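Local atomic coordinates of copper-transporting ATPase (Sulfolobus solfataricus, PDB entry 2YJ5), a protein that probably uses the energy of ATP hydrolysis to transport copper ions across the cell membrane, this chain being its nucleotide-binding and phosphorylation domains. Residues A[27-32]-A[197-202]; A[63-68]-A[89-94]. The protein carries 1 engineered substitution. All coordinates share one frame; numbering follows the deposited sequence.

How the contacts relate
Contact 1 and contact 2 sit in the two different lobes of this cytosolic part of the pump. Contact 1 joins two neighbouring parallel strands of the HAD-like phosphorylation domain. Contact 2 belongs to the nucleotide-binding domain, which is inserted in the chain between the two segments of contact 1. Their centres are about 46 Å apart and their nearest atoms about 25 Å. The caged ATP analogue bears directly on contact 2 through E63 and H68. Contact 1 is farther from the nucleotide, but the side chain of I32 lies about 8 Å from that of K187, an ATP-binding residue.

Contact 1: A[27-32]-A[197-202]; sequences EIDTII and NGNKVL
Two neighbouring inner strands of the HAD-like phosphorylation domain's sheet start side by side here: T30 and I31 of strand 30-34 pair in parallel with V201 and L202 of strand 201-205. L202 N donates to T30 O at 2.9 Å, and I32 N reaches L202 O at the same 2.9 Å, so L202 bonds through its N and O to T30 and I32, the residues flanking I31, as in parallel pairing. Just ahead of this ladder K200 O takes two donors, D29 N at 2.8 Å and T30 N at 3.2 Å.

D29 also binds through its side chain. CG stands between the residue's own backbone N and carbonyl carbon (chi1 67°), which brings OD2 up to K200 N. That bond is 2.6 Å long and meets OD2 on its syn side, 28° out of the carboxylate plane. The other oxygen, OD1, accepts the T30 hydroxyl OG1 at 2.7 Å from above that plane, while the N199 amide plane is turned 72° from that of the carboxylate. With an alanine at D29 both oxygens go, which is likely to leave K200 N and the T30 hydroxyl without these mates, the hydroxyl then being free to turn.

Apolar groups pack along the pair: I28 CG1 lies 3.7 Å from L202 CB, and V219 of strand 219-223 touches both residues. Farther along, I32 CD1 meets V201 CG1 at 3.9 Å. At the exposed end the aliphatic part of K200 runs past E27 OE1, and the salt bridge between E27 OE1 and K200 NZ is long. Two donors on the D29 carboxylate are consistent with an ionised group, which joins the residues just before both strands.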
loop_
_atom_site.group_PDB
_atom_site.type_symbol
_atom_site.label_atom_id
_atom_site.label_comp_id
_atom_site.label_asym_id
_atom_site.label_seq_id
_atom_site.Cartn_x
_atom_site.Cartn_y
_atom_site.Cartn_z
ATOM N N GLU A 27 10.284 16.246 -20.433
ATOM C CA GLU A 27 9.031 16.220 -21.183
ATOM C C GLU A 27 7.814 15.952 -20.304
ATOM O O GLU A 27 6.712 16.432 -20.591
ATOM C CB GLU A 27 9.095 15.152 -22.274
ATOM C CG GLU A 27 10.367 15.158 -23.102
ATOM C CD GLU A 27 10.419 13.980 -24.057
ATOM O OE1 GLU A 27 9.560 13.078 -23.922
ATOM O OE2 GLU A 27 11.308 13.955 -24.941
ATOM N N ILE A 28 8.025 15.171 -19.246
ATOM C CA ILE A 28 6.958 14.722 -18.346
ATOM C C ILE A 28 5.890 15.783 -18.064
ATOM O O ILE A 28 6.209 16.901 -17.674
ATOM C CB ILE A 28 7.552 14.196 -17.002
ATOM C CG1 ILE A 28 7.834 12.693 -17.081
ATOM C CG2 ILE A 28 6.599 14.472 -15.846
ATOM C CD1 ILE A 28 8.490 12.245 -18.350
ATOM N N ASP A 29 4.624 15.425 -18.259
ATOM C CA ASP A 29 3.527 16.352 -17.980
ATOM C C ASP A 29 2.474 15.793 -17.003
ATOM O O ASP A 29 1.624 16.539 -16.498
ATOM C CB ASP A 29 2.854 16.786 -19.280
ATOM C CG ASP A 29 2.127 15.648 -19.968
ATOM O OD1 ASP A 29 0.962 15.378 -19.601
ATOM O OD2 ASP A 29 2.716 15.028 -20.881
ATOM N N THR A 30 2.535 14.488 -16.742
ATOM C CA THR A 30 1.556 13.817 -15.893
ATOM C C THR A 30 2.264 12.918 -14.884
ATOM O O THR A 30 3.234 12.242 -15.236
ATOM C CB THR A 30 0.591 12.963 -16.746
ATOM O OG1 THR A 30 -0.050 13.801 -17.711
ATOM C CG2 THR A 30 -0.480 12.270 -15.883
ATOM N N ILE A 31 1.786 12.922 -13.637
ATOM C CA ILE A 31 2.337 12.062 -12.574
ATOM C C ILE A 31 1.294 11.091 -12.020
ATOM O O ILE A 31 0.190 11.497 -11.647
ATOM C CB ILE A 31 2.901 12.875 -11.393
ATOM C CG1 ILE A 31 3.960 13.859 -11.881
ATOM C CG2 ILE A 31 3.528 11.959 -10.357
ATOM C CD1 ILE A 31 4.289 14.916 -10.860
ATOM N N ILE A 32 1.652 9.812 -11.961
ATOM C CA ILE A 32 0.742 8.794 -11.453
ATOM C C ILE A 32 1.356 7.972 -10.325
ATOM O O ILE A 32 2.420 7.374 -10.486
ATOM C CB ILE A 32 0.327 7.828 -12.553
ATOM C CG1 ILE A 32 -0.251 8.597 -13.740
ATOM C CG2 ILE A 32 -0.670 6.792 -12.005
ATOM C CD1 ILE A 32 -0.801 7.714 -14.822
ATOM N N ASN A 197 -2.918 9.265 -25.854
ATOM C CA ASN A 197 -3.368 10.643 -25.973
ATOM C C ASN A 197 -2.168 11.586 -25.928
ATOM O O ASN A 197 -2.310 12.780 -25.676
ATOM C CB ASN A 197 -4.361 10.995 -24.862
ATOM C CG ASN A 197 -4.884 12.416 -24.982
ATOM O OD1 ASN A 197 -4.945 12.969 -26.082
ATOM N ND2 ASN A 197 -5.248 13.021 -23.851
ATOM N N GLY A 198 -0.980 11.032 -26.155
ATOM C CA GLY A 198 0.235 11.825 -26.278
ATOM C C GLY A 198 0.829 12.386 -24.996
ATOM O O GLY A 198 1.835 13.101 -25.035
ATOM N N ASN A 199 0.217 12.075 -23.856
ATOM C CA ASN A 199 0.737 12.532 -22.568
ATOM C C ASN A 199 2.036 11.832 -22.162
ATOM O O ASN A 199 2.188 10.625 -22.365
ATOM C CB ASN A 199 -0.322 12.381 -21.480
ATOM C CG ASN A 199 -1.273 13.553 -21.435
ATOM O OD1 ASN A 199 -1.203 14.448 -22.275
ATOM N ND2 ASN A 199 -2.171 13.555 -20.455
ATOM N N LYS A 200 2.975 12.592 -21.601
ATOM C CA LYS A 200 4.236 12.020 -21.135
ATOM C C LYS A 200 4.168 11.757 -19.628
ATOM O O LYS A 200 4.127 12.684 -18.816
ATOM C CB LYS A 200 5.425 12.927 -21.482
ATOM C CG LYS A 200 5.576 13.250 -22.967
ATOM C CD LYS A 200 6.034 12.044 -23.773
ATOM C CE LYS A 200 6.239 12.416 -25.238
ATOM N NZ LYS A 200 6.732 11.273 -26.056
ATOM N N VAL A 201 4.172 10.476 -19.272
ATOM C CA VAL A 201 3.827 10.034 -17.932
ATOM C C VAL A 201 5.049 9.650 -17.097
ATOM O O VAL A 201 5.903 8.870 -17.533
ATOM C CB VAL A 201 2.869 8.810 -17.999
ATOM C CG1 VAL A 201 2.635 8.231 -16.611
ATOM C CG2 VAL A 201 1.550 9.179 -18.643
ATOM N N LEU A 202 5.136 10.196 -15.891
ATOM C CA LEU A 202 6.003 9.591 -14.888
ATOM C C LEU A 202 5.132 8.819 -13.903
ATOM O O LEU A 202 4.080 9.306 -13.468
ATOM C CB LEU A 202 6.854 10.628 -14.148
ATOM C CG LEU A 202 7.951 9.967 -13.304
ATOM C CD1 LEU A 202 9.128 10.897 -13.100
ATOM C CD2 LEU A 202 7.434 9.444 -11.954
#

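Contact 2: A[63-68]-A[89-94]. With A99 (5'-O-[(S)-hydroxy{[(R)-hydroxy({(S)-hydroxy[(1S)-1-(2-nitrophenyl)ethoxy]phosphoryl}oxy)phosphoryl]oxy}phosphoryl]adenosine), chain C.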
loop_
_atom_site.group_PDB
_atom_site.type_symbol
_atom_site.label_atom_id
_atom_site.label_comp_id
_atom_site.label_asym_id
_atom_site.label_seq_id
_atom_site.Cartn_x
_atom_site.Cartn_y
_atom_site.Cartn_z
ATOM N N GLU A 63 -4.208 -16.320 15.951
ATOM C CA GLU A 63 -3.447 -15.589 14.923
ATOM C C GLU A 63 -1.961 -15.580 15.268
ATOM O O GLU A 63 -1.124 -15.283 14.415
ATOM C CB GLU A 63 -3.943 -14.131 14.760
ATOM C CG GLU A 63 -5.341 -13.958 14.126
ATOM C CD GLU A 63 -5.343 -14.043 12.588
ATOM O OE1 GLU A 63 -4.410 -14.632 12.010
ATOM O OE2 GLU A 63 -6.294 -13.541 11.954
ATOM N N ALA A 64 -1.632 -15.878 16.526
ATOM C CA ALA A 64 -0.234 -15.976 16.953
ATOM C C ALA A 64 0.562 -17.118 16.268
ATOM O O ALA A 64 1.790 -17.120 16.297
ATOM C CB ALA A 64 -0.155 -16.104 18.465
ATOM N N LEU A 65 -0.140 -18.065 15.649
ATOM C CA LEU A 65 0.489 -19.204 14.962
ATOM C C LEU A 65 0.667 -18.939 13.459
ATOM O O LEU A 65 1.271 -19.733 12.755
ATOM C CB LEU A 65 -0.303 -20.510 15.216
ATOM C CG LEU A 65 -0.271 -20.972 16.688
ATOM C CD1 LEU A 65 -1.205 -22.139 17.027
ATOM C CD2 LEU A 65 1.158 -21.310 17.090
ATOM N N SER A 66 0.140 -17.825 12.967
ATOM C CA SER A 66 0.362 -17.428 11.576
ATOM C C SER A 66 1.477 -16.394 11.466
ATOM O O SER A 66 1.861 -15.776 12.466
ATOM C CB SER A 66 -0.935 -16.888 10.955
ATOM O OG SER A 66 -0.722 -16.445 9.624
ATOM N N SER A 67 2.010 -16.211 10.261
ATOM C CA SER A 67 3.005 -15.157 10.021
ATOM C C SER A 67 2.576 -14.189 8.897
ATOM O O SER A 67 3.333 -13.318 8.481
ATOM C CB SER A 67 4.378 -15.762 9.734
ATOM O OG SER A 67 4.308 -16.645 8.628
ATOM N N HIS A 68 1.348 -14.354 8.422
ATOM C CA HIS A 68 0.702 -13.399 7.526
ATOM C C HIS A 68 0.627 -12.014 8.210
ATOM O O HIS A 68 0.293 -11.917 9.382
ATOM C CB HIS A 68 -0.698 -13.946 7.170
ATOM C CG HIS A 68 -1.477 -13.107 6.200
ATOM N ND1 HIS A 68 -1.527 -11.726 6.262
ATOM C CD2 HIS A 68 -2.261 -13.462 5.151
ATOM C CE1 HIS A 68 -2.298 -11.272 5.289
ATOM N NE2 HIS A 68 -2.757 -12.306 4.601
ATOM N N LYS A 89 -5.214 -25.816 20.282
ATOM C CA LYS A 89 -5.106 -27.138 19.672
ATOM C C LYS A 89 -5.710 -27.152 18.255
ATOM O O LYS A 89 -6.550 -26.315 17.926
ATOM C CB LYS A 89 -5.820 -28.189 20.532
ATOM C CG LYS A 89 -5.242 -28.400 21.933
ATOM C CD LYS A 89 -3.710 -28.223 21.982
ATOM C CE LYS A 89 -2.948 -29.251 21.144
ATOM N NZ LYS A 89 -1.507 -28.836 20.956
ATOM N N ASP A 90 -5.279 -28.115 17.438
ATOM C CA ASP A 90 -5.866 -28.387 16.118
ATOM C C ASP A 90 -5.802 -27.202 15.163
ATOM O O ASP A 90 -6.659 -27.039 14.293
ATOM C CB ASP A 90 -7.298 -28.926 16.249
ATOM C CG ASP A 90 -7.366 -30.229 17.065
ATOM O OD1 ASP A 90 -6.306 -30.866 17.270
ATOM O OD2 ASP A 90 -8.473 -30.625 17.503
ATOM N N PHE A 91 -4.766 -26.387 15.313
ATOM C CA PHE A 91 -4.615 -25.214 14.479
ATOM C C PHE A 91 -4.520 -25.590 12.999
ATOM O O PHE A 91 -3.840 -26.560 12.647
ATOM C CB PHE A 91 -3.390 -24.413 14.915
ATOM C CG PHE A 91 -3.028 -23.304 13.969
ATOM C CD1 PHE A 91 -3.713 -22.095 13.997
ATOM C CD2 PHE A 91 -2.004 -23.468 13.048
ATOM C CE1 PHE A 91 -3.379 -21.056 13.111
ATOM C CE2 PHE A 91 -1.663 -22.443 12.164
ATOM C CZ PHE A 91 -2.355 -21.235 12.201
ATOM N N LYS A 92 -5.213 -24.840 12.140
ATOM C CA LYS A 92 -5.028 -24.969 10.689
ATOM C C LYS A 92 -5.083 -23.630 9.969
ATOM O O LYS A 92 -5.995 -22.838 10.189
ATOM C CB LYS A 92 -6.069 -25.903 10.065
ATOM C CG LYS A 92 -5.547 -26.608 8.820
ATOM C CD LYS A 92 -6.665 -27.180 7.955
ATOM C CE LYS A 92 -6.102 -27.787 6.658
ATOM N NZ LYS A 92 -7.153 -28.331 5.732
ATOM N N GLU A 93 -4.111 -23.386 9.098
ATOM C CA GLU A 93 -4.134 -22.207 8.245
ATOM C C GLU A 93 -4.564 -22.591 6.836
ATOM O O GLU A 93 -4.225 -23.666 6.353
ATOM C CB GLU A 93 -2.773 -21.512 8.220
ATOM C CG GLU A 93 -2.783 -20.261 7.385
ATOM C CD GLU A 93 -1.621 -19.343 7.683
ATOM O OE1 GLU A 93 -0.498 -19.853 7.912
ATOM O OE2 GLU A 93 -1.837 -18.108 7.694
ATOM N N ILE A 94 -5.311 -21.696 6.193
ATOM C CA ILE A 94 -5.949 -21.947 4.905
ATOM C C ILE A 94 -5.800 -20.703 4.040
ATOM O O ILE A 94 -6.673 -19.835 4.024
ATOM C CB ILE A 94 -7.466 -22.253 5.078
ATOM C CG1 ILE A 94 -7.723 -23.057 6.362
ATOM C CG2 ILE A 94 -8.036 -22.972 3.845
ATOM C CD1 ILE A 94 -8.962 -22.604 7.152
HETATM C "C'" A99 C . -2.235 -6.736 3.632
HETATM N N1 A99 C . -6.453 -13.753 9.335
HETATM C C2 A99 C . -7.620 -13.181 8.987
HETATM N N3 A99 C . -8.029 -13.042 7.708
HETATM C C4 A99 C . -7.279 -13.494 6.673
HETATM C C5 A99 C . -5.982 -14.128 6.975
HETATM C C6 A99 C . -5.589 -14.251 8.414
HETATM N N6 A99 C . -4.425 -14.834 8.820
HETATM N N7 A99 C . -5.462 -14.466 5.778
HETATM C C8 A99 C . -6.336 -14.077 4.803
HETATM N N9 A99 C . -7.420 -13.488 5.339
HETATM P PA A99 C . -4.916 -12.947 1.029
HETATM P PB A99 C . -3.834 -10.403 0.697
HETATM P PG A99 C . -3.976 -7.900 1.908
HETATM O "O'L" A99 C . -0.437 -4.583 1.216
HETATM O "O'M" A99 C . 0.664 -4.517 3.008
HETATM C "C1'" A99 C . -1.990 -2.853 3.339
HETATM O O1A A99 C . -5.048 -12.920 -0.477
HETATM C C1B A99 C . -8.605 -12.945 4.605
HETATM O O1B A99 C . -2.596 -11.073 0.135
HETATM O O1G A99 C . -5.492 -7.971 1.974
HETATM C "C2'" A99 C . -1.610 -4.180 3.147
HETATM N "N2'" A99 C . -0.412 -4.433 2.433
HETATM O "O2'" A99 C . -9.879 -10.954 4.514
HETATM O O2A A99 C . -3.889 -13.831 1.713
HETATM C C2B A99 C . -8.529 -11.438 4.531
HETATM O O2B A99 C . -4.832 -9.696 -0.201
HETATM O O2G A99 C . -3.482 -7.383 3.357
HETATM C "C3'" A99 C . -2.492 -5.260 3.717
HETATM O "O3'" A99 C . -7.972 -9.890 2.716
HETATM O O3A A99 C . -4.658 -11.464 1.574
HETATM C C3B A99 C . -7.799 -11.213 3.224
HETATM O O3B A99 C . -3.405 -9.406 1.881
HETATM O O3G A99 C . -3.293 -7.129 0.797
HETATM C "C4'" A99 C . -3.643 -4.879 4.406
HETATM O "O4'" A99 C . -8.641 -13.397 3.238
HETATM C C4B A99 C . -8.422 -12.285 2.350
HETATM C "C5'" A99 C . -3.972 -3.534 4.557
HETATM O "O5'" A99 C . -6.358 -13.248 1.692
HETATM C C5B A99 C . -7.552 -12.682 1.165
HETATM C "C6'" A99 C . -3.156 -2.534 4.034
HETATM C "CM'" A99 C . -1.149 -7.186 2.651
HETATM O O HOH W 1 1.898 -18.604 8.451
#
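H68 meets E93 at its first side-chain atom: CB lies 4.3 Å from E93 OE2. From there the torsion that sets CG anti to the backbone N (chi1 -177°) places the imidazole beside the adenine and phosphates of the ATP analogue. CD2 comes to 3.4 Å from the adenine N7, with the adenine C5 over one face of the ring. CE1 lies 4.0 Å from the analogue's O3B. NE2, at the tip, makes a weak bond of 3.5 Å to the phosphate oxygen O2A. On the ring's other nitrogen, ND1 bonds the backbone N of I70, capping the start of helix 69-80.

This is the His-Pro motif of the nucleotide-binding domain of type IB P-type ATPases, and E63 grips the adenine alongside it, its OE1 accepting the adenine N6 at 3.2 Å. The loop is shaped from within by an ST turn, S66 OG receiving H68 N at 3.2 Å. The same hydroxyl donates to E93 OE2 at 2.8 Å, meeting it on the syn side and 34° out of the carboxylate plane. A water accepts from S67 N and donates to E93 OE1, so both carboxylate oxygens hold the loop against edge strand 91-94. Farther from the ligand, L65 sets CB over the centre of the F91 ring, 3.6 Å from its centroid and 9° off the normal, a CH-pi contact, and L65 CD1 reaches on to F91 CG and CB.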